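Local coordinates for protein acetylene hydratase (Pelobacter acetylenicus, PDB 2E7Z) that hydrates acetylene to acetaldehyde, using a tungsten-bis(molybdopterin guanine dinucleotide) cofactor and a [4Fe-4S] cluster in a reaction without net redox change, at residues V105-I110 with G117-F122; V378-F381 with A386-A389. All coordinates share one frame; numbering follows the deposited sequence.

Interaction 1 (V105-I110 with G117-F122); sequences VSQTEI and GTLRRF. With MGD (2-amino-5,6-dimercapto-7-methyl-3,7,8a,9-tetrahydro-8-oxa-1,3,9,10-tetraaza-anthracen-4-one guanosine dinucleotide), chain E.
V105 meets the helix through one methyl, its CG1 lying 4.3 Å from CD1 of L119, a loose apolar touch at the start of the segment. S106, next along the strand, points its hydroxyl the other way, to S414 and Y420. Q107 then turns back toward the helix and gives this segment's larger share of the contact, L119 receiving both V105 and Q107. With CG anti to the backbone N (chi1 177°) and an extended chain beyond it, the amide is carried out to L119, whose side chain comes from the opposite direction. The OE1 of Q107 is 3.5 Å from CD1 of L119, and NE2 of Q107 is 3.9 Å from CB of L119; the amide thus lies against the leucine by van der Waals contact alone. Its polar atoms are satisfied beyond the two segments: W131 donates its indole N-H to OE1, and NE2 donates to E115. E115 also accepts the backbone N-H of L119, tying the amide to the first turn of the helix. The two segments belong to the beta-alpha-beta unit of strand 103-107, helix 118-126 and strand 131-132, and the leucine packs the helix on the parallel part of the sheet, touching L412 and W131 of the flanking strands as well. Just past the strand end, T108 turns to the cofactor: OG1 donates a hydrogen bond of 2.6 Å to the MGD phosphate oxygen O2A, while CG2 lies 3.5 Å from O1A of the same phosphate. E109 and I110, in the short 3-10 segment that follows, belong to the same cofactor-binding site.

Interaction 2 (V378-F381 with A386-A389); sequences VKYF and AFMA
F387 buries the most surface here, and its ring reaches Y380 and F381 together. The Y380 ring turns its edge toward one face of F387, a T-shaped pair with centroids 5.8 Å apart and planes at 85°. Y380 CD1 stands 4.2 Å above the F387 plane, displaced toward the rim, so the edge does not sit over the ring centre. The closer approach is made by the root of the tyrosine side chain: its CB lies 3.8 Å from CE2 of F387. On the opposite face of F387, CB of A386 sits 3.9 Å above the ring centre, and the phenyl is therefore held between its own chain neighbour and the tyrosine. F387 adopts positive backbone angles (phi 62°), and its CG is anti to the carbonyl carbon, which directs the ring toward 378-381.

F381 takes part through its backbone, since its CB points away from 386-389. The backbone N of F381 lies in the F387 ring plane, at the edge, 3.8 Å from CZ, and the carbonyl O of F381 approaches CZ obliquely at 3.6 Å. That same oxygen is 4.2 Å from CB of A386. The F381 ring packs on S372 of helix 369-376 and meets Y376. The arrangement is a buried aromatic cluster in the irregular connection between helices 369-376 and 391-400, inside the molybdopterin oxidoreductase region, in which F387 meets Y380 and H340 edge-to-face and Y362 with nearly parallel planes.

In the fold
The two contacts follow one another in sequence, yet their centres are about 12 Å apart and R120 joins them directly. Its NH2 lies 2.9 Å from O of F387 and its NH1 3.0 Å from O of A386, both probable hydrogen bonds, so one guanidinium from helix 118-126 ties 386-389 to the beta-alpha-beta unit. A389 continues the link, bonding to W131 and T132 of the strand that completes that unit. Interaction 1 reaches the cofactor through T108, and E109 and I110 also belong to the binding site; in interaction 2 the side chain of A386 is about 12 Å from that of E109.

Interaction 1 (V105-I110 with G117-F122)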
loop_
_atom_site.group_PDB
_atom_site.type_symbol
_atom_site.label_atom_id
_atom_site.label_comp_id
_atom_site.label_asym_id
_atom_site.label_seq_id
_atom_site.Cartn_x
_atom_site.Cartn_y
_atom_site.Cartn_z
ATOM N N VAL A 105 8.501 2.315 -14.069
ATOM C CA VAL A 105 8.123 3.397 -13.150
ATOM C C VAL A 105 7.672 2.818 -11.819
ATOM O O VAL A 105 6.861 1.871 -11.823
ATOM C CB VAL A 105 7.009 4.297 -13.774
ATOM C CG1 VAL A 105 6.538 5.347 -12.744
ATOM C CG2 VAL A 105 7.489 4.981 -15.019
ATOM N N SER A 106 8.166 3.359 -10.704
ATOM C CA SER A 106 7.635 3.037 -9.382
ATOM C C SER A 106 7.051 4.333 -8.854
ATOM O O SER A 106 7.809 5.303 -8.626
ATOM C CB SER A 106 8.759 2.487 -8.494
ATOM O OG SER A 106 8.335 2.287 -7.162
ATOM N N GLN A 107 5.739 4.387 -8.674
ATOM C CA GLN A 107 5.062 5.622 -8.273
ATOM C C GLN A 107 4.160 5.377 -7.099
ATOM O O GLN A 107 3.352 4.432 -7.131
ATOM C CB GLN A 107 4.192 6.129 -9.435
ATOM C CG GLN A 107 3.367 7.368 -9.137
ATOM C CD GLN A 107 2.149 7.503 -10.018
ATOM O OE1 GLN A 107 1.712 6.520 -10.632
ATOM N NE2 GLN A 107 1.564 8.675 -10.057
ATOM N N THR A 108 4.251 6.210 -6.065
ATOM C CA THR A 108 3.247 6.178 -5.007
ATOM C C THR A 108 2.382 7.420 -5.135
ATOM O O THR A 108 2.754 8.510 -4.630
ATOM C CB THR A 108 3.897 6.122 -3.620
ATOM O OG1 THR A 108 4.704 4.933 -3.556
ATOM C CG2 THR A 108 2.827 6.084 -2.546
ATOM N N GLU A 109 1.233 7.292 -5.796
ATOM C CA GLU A 109 0.452 8.476 -6.076
ATOM C C GLU A 109 -0.207 9.041 -4.819
ATOM O O GLU A 109 -0.461 10.255 -4.774
ATOM C CB GLU A 109 -0.565 8.225 -7.199
ATOM C CG GLU A 109 -1.456 9.419 -7.532
ATOM C CD GLU A 109 -0.698 10.704 -7.883
ATOM O OE1 GLU A 109 0.553 10.683 -8.027
ATOM O OE2 GLU A 109 -1.388 11.733 -8.002
ATOM N N ILE A 110 -0.492 8.215 -3.797
ATOM C CA ILE A 110 -1.133 8.808 -2.619
ATOM C C ILE A 110 -0.248 9.825 -1.918
ATOM O O ILE A 110 -0.761 10.679 -1.196
ATOM C CB ILE A 110 -1.655 7.718 -1.641
ATOM C CG1 ILE A 110 -2.878 8.201 -0.837
ATOM C CG2 ILE A 110 -0.551 7.184 -0.732
ATOM C CD1 ILE A 110 -4.159 8.441 -1.682
ATOM N N GLY A 117 -4.313 10.809 -13.231
ATOM C CA GLY A 117 -4.342 9.855 -14.355
ATOM C C GLY A 117 -3.348 10.148 -15.454
ATOM O O GLY A 117 -3.161 9.315 -16.373
ATOM N N THR A 118 -2.695 11.321 -15.392
ATOM C CA THR A 118 -1.804 11.683 -16.473
ATOM C C THR A 118 -0.489 10.900 -16.487
ATOM O O THR A 118 0.165 10.854 -17.524
ATOM C CB THR A 118 -1.515 13.205 -16.511
ATOM O OG1 THR A 118 -0.872 13.621 -15.303
ATOM C CG2 THR A 118 -2.806 13.989 -16.719
ATOM N N LEU A 119 -0.121 10.262 -15.366
ATOM C CA LEU A 119 1.073 9.451 -15.379
ATOM C C LEU A 119 0.898 8.208 -16.239
ATOM O O LEU A 119 1.697 7.961 -17.118
ATOM C CB LEU A 119 1.519 9.137 -13.935
ATOM C CG LEU A 119 2.820 8.344 -13.765
ATOM C CD1 LEU A 119 2.691 6.810 -13.953
ATOM C CD2 LEU A 119 4.001 8.914 -14.583
ATOM N N ARG A 120 -0.166 7.444 -15.997
ATOM C CA ARG A 120 -0.381 6.277 -16.862
ATOM C C ARG A 120 -0.748 6.732 -18.287
ATOM O O ARG A 120 -0.433 6.046 -19.246
ATOM C CB ARG A 120 -1.449 5.317 -16.329
ATOM C CG ARG A 120 -1.042 4.653 -15.025
ATOM C CD ARG A 120 0.186 3.739 -15.119
ATOM N NE ARG A 120 0.068 2.515 -15.933
ATOM C CZ ARG A 120 -0.388 1.364 -15.452
ATOM N NH1 ARG A 120 -0.918 1.275 -14.232
ATOM N NH2 ARG A 120 -0.396 0.310 -16.272
ATOM N N ARG A 121 -1.397 7.904 -18.413
ATOM C CA ARG A 121 -1.654 8.487 -19.729
ATOM C C ARG A 121 -0.357 8.586 -20.525
ATOM O O ARG A 121 -0.250 8.122 -21.666
ATOM C CB ARG A 121 -2.354 9.821 -19.576
ATOM C CG ARG A 121 -2.817 10.496 -20.865
ATOM C CD ARG A 121 -3.464 11.810 -20.479
ATOM N NE ARG A 121 -4.062 12.525 -21.612
ATOM C CZ ARG A 121 -5.342 12.414 -21.992
ATOM N NH1 ARG A 121 -6.179 11.596 -21.335
ATOM N NH2 ARG A 121 -5.793 13.111 -23.050
ATOM N N PHE A 122 0.645 9.204 -19.913
ATOM C CA PHE A 122 1.953 9.327 -20.528
ATOM C C PHE A 122 2.569 7.981 -20.876
ATOM O O PHE A 122 3.030 7.773 -22.009
ATOM C CB PHE A 122 2.881 10.104 -19.563
ATOM C CG PHE A 122 4.323 10.126 -19.972
ATOM C CD1 PHE A 122 4.752 10.957 -21.000
ATOM C CD2 PHE A 122 5.260 9.349 -19.310
ATOM C CE1 PHE A 122 6.065 10.962 -21.414
ATOM C CE2 PHE A 122 6.606 9.377 -19.689
ATOM C CZ PHE A 122 6.998 10.181 -20.749
HETATM P PB MGD E . 8.597 5.017 0.828
HETATM O O1B MGD E . 9.186 3.756 0.246
HETATM O O2B MGD E . 9.070 5.519 2.143
HETATM O O3B MGD E . 7.003 4.909 0.963
HETATM O O3A MGD E . 5.570 3.060 0.047
HETATM P PA MGD E . 5.851 4.639 -0.125
HETATM O O1A MGD E . 4.689 5.467 0.335
HETATM O O2A MGD E . 6.380 4.799 -1.518
HETATM O "O5'" MGD E . 8.823 6.159 -0.288
HETATM C "C5'" MGD E . 8.038 7.338 -0.237
HETATM C "C4'" MGD E . 8.907 8.449 -0.794
HETATM O "O4'" MGD E . 8.050 9.574 -1.040
HETATM C "C3'" MGD E . 9.935 8.981 0.200
HETATM O "O3'" MGD E . 11.242 8.894 -0.392
HETATM C "C2'" MGD E . 9.537 10.442 0.501
HETATM O "O2'" MGD E . 10.619 11.369 0.716
HETATM C "C1'" MGD E . 8.774 10.791 -0.748
HETATM N N9 MGD E . 7.726 11.814 -0.612
HETATM C C8 MGD E . 6.864 11.985 0.420
HETATM N N7 MGD E . 5.978 12.956 0.148
HETATM C C5 MGD E . 6.231 13.368 -1.114
HETATM C C6 MGD E . 5.684 14.349 -2.035
HETATM O O6 MGD E . 4.707 15.060 -1.720
HETATM N N1 MGD E . 6.261 14.414 -3.247
HETATM C C2 MGD E . 7.337 13.730 -3.623
HETATM N N2 MGD E . 7.820 13.898 -4.888
HETATM N N3 MGD E . 7.894 12.821 -2.829
HETATM C C4 MGD E . 7.372 12.617 -1.602
HETATM C C10 MGD E . 4.649 2.654 1.061
HETATM C C11 MGD E . 4.292 1.212 0.772
HETATM O O11 MGD E . 5.486 0.467 1.001
HETATM C C12 MGD E . 3.184 0.757 1.690
HETATM S S12 MGD E . 1.753 1.690 1.757
HETATM C C13 MGD E . 3.294 -0.384 2.391
HETATM S S13 MGD E . 2.122 -0.865 3.530
HETATM C C14 MGD E . 4.457 -1.317 2.250
HETATM N N15 MGD E . 5.308 -1.317 3.431
HETATM C C16 MGD E . 6.439 -2.066 3.296
HETATM C C17 MGD E . 7.094 -2.783 4.399
HETATM O O17 MGD E . 6.613 -2.744 5.554
HETATM N N18 MGD E . 8.211 -3.483 4.117
HETATM C C19 MGD E . 8.751 -3.555 2.874
HETATM N N19 MGD E . 9.877 -4.268 2.658
HETATM N N20 MGD E . 8.217 -2.904 1.833
HETATM C C21 MGD E . 7.096 -2.186 1.982
HETATM N N22 MGD E . 6.562 -1.571 0.924
HETATM C C23 MGD E . 5.262 -0.939 0.996
#

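Interaction 2 (V378-F381 with A386-A389)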
loop_
_atom_site.group_PDB
_atom_site.type_symbol
_atom_site.label_atom_id
_atom_site.label_comp_id
_atom_site.label_asym_id
_atom_site.label_seq_id
_atom_site.Cartn_x
_atom_site.Cartn_y
_atom_site.Cartn_z
ATOM N N VAL A 378 -16.530 1.987 -17.293
ATOM C CA VAL A 378 -15.087 2.132 -17.457
ATOM C C VAL A 378 -14.531 0.740 -17.687
ATOM O O VAL A 378 -14.557 -0.092 -16.785
ATOM C CB VAL A 378 -14.436 2.784 -16.206
ATOM C CG1 VAL A 378 -12.953 2.724 -16.297
ATOM C CG2 VAL A 378 -14.876 4.236 -16.093
ATOM N N LYS A 379 -14.037 0.492 -18.895
ATOM C CA LYS A 379 -13.517 -0.819 -19.270
ATOM C C LYS A 379 -12.294 -1.183 -18.441
ATOM O O LYS A 379 -12.171 -2.311 -17.958
ATOM C CB LYS A 379 -13.153 -0.847 -20.745
ATOM C CG LYS A 379 -12.520 -2.159 -21.177
ATOM C CD LYS A 379 -12.340 -2.195 -22.675
ATOM C CE LYS A 379 -11.523 -3.390 -23.073
ATOM N NZ LYS A 379 -11.340 -3.408 -24.541
ATOM N N TYR A 380 -11.378 -0.223 -18.292
ATOM C CA TYR A 380 -10.173 -0.410 -17.498
ATOM C C TYR A 380 -10.330 0.376 -16.196
ATOM O O TYR A 380 -9.928 1.533 -16.112
ATOM C CB TYR A 380 -8.930 0.075 -18.263
ATOM C CG TYR A 380 -8.644 -0.754 -19.487
ATOM C CD1 TYR A 380 -7.977 -1.970 -19.381
ATOM C CD2 TYR A 380 -9.062 -0.329 -20.753
ATOM C CE1 TYR A 380 -7.681 -2.720 -20.487
ATOM C CE2 TYR A 380 -8.795 -1.101 -21.884
ATOM C CZ TYR A 380 -8.105 -2.299 -21.730
ATOM O OH TYR A 380 -7.774 -3.087 -22.794
ATOM N N PHE A 381 -10.908 -0.253 -15.180
ATOM C CA PHE A 381 -11.253 0.394 -13.929
ATOM C C PHE A 381 -9.998 0.285 -13.100
ATOM O O PHE A 381 -9.644 -0.775 -12.611
ATOM C CB PHE A 381 -12.444 -0.349 -13.307
ATOM C CG PHE A 381 -12.819 0.084 -11.916
ATOM C CD1 PHE A 381 -12.527 1.344 -11.415
ATOM C CD2 PHE A 381 -13.546 -0.796 -11.104
ATOM C CE1 PHE A 381 -12.907 1.694 -10.119
ATOM C CE2 PHE A 381 -13.945 -0.444 -9.816
ATOM C CZ PHE A 381 -13.633 0.810 -9.323
ATOM N N ALA A 386 -3.759 -0.439 -10.203
ATOM C CA ALA A 386 -4.129 -1.561 -11.052
ATOM C C ALA A 386 -3.310 -1.627 -12.306
ATOM O O ALA A 386 -2.705 -0.641 -12.750
ATOM C CB ALA A 386 -5.637 -1.489 -11.417
ATOM N N PHE A 387 -3.338 -2.818 -12.890
ATOM C CA PHE A 387 -2.676 -3.124 -14.172
ATOM C C PHE A 387 -1.187 -2.906 -13.952
ATOM O O PHE A 387 -0.555 -1.964 -14.461
ATOM C CB PHE A 387 -3.250 -2.308 -15.334
ATOM C CG PHE A 387 -4.755 -2.196 -15.290
ATOM C CD1 PHE A 387 -5.541 -3.339 -15.260
ATOM C CD2 PHE A 387 -5.401 -0.967 -15.278
ATOM C CE1 PHE A 387 -6.925 -3.266 -15.190
ATOM C CE2 PHE A 387 -6.816 -0.892 -15.245
ATOM C CZ PHE A 387 -7.563 -2.059 -15.192
ATOM N N MET A 388 -0.626 -3.780 -13.134
ATOM C CA MET A 388 0.698 -3.538 -12.566
ATOM C C MET A 388 1.710 -4.580 -12.960
ATOM O O MET A 388 1.446 -5.801 -12.979
ATOM C CB MET A 388 0.616 -3.505 -11.030
ATOM C CG MET A 388 -0.477 -2.595 -10.479
ATOM S SD MET A 388 -0.439 -2.446 -8.676
ATOM C CE MET A 388 -1.280 -3.973 -8.170
ATOM N N ALA A 389 2.928 -4.100 -13.187
ATOM C CA ALA A 389 4.052 -5.000 -13.322
ATOM C C ALA A 389 4.376 -5.608 -11.972
ATOM O O ALA A 389 4.326 -4.939 -10.939
ATOM C CB ALA A 389 5.285 -4.244 -13.872
#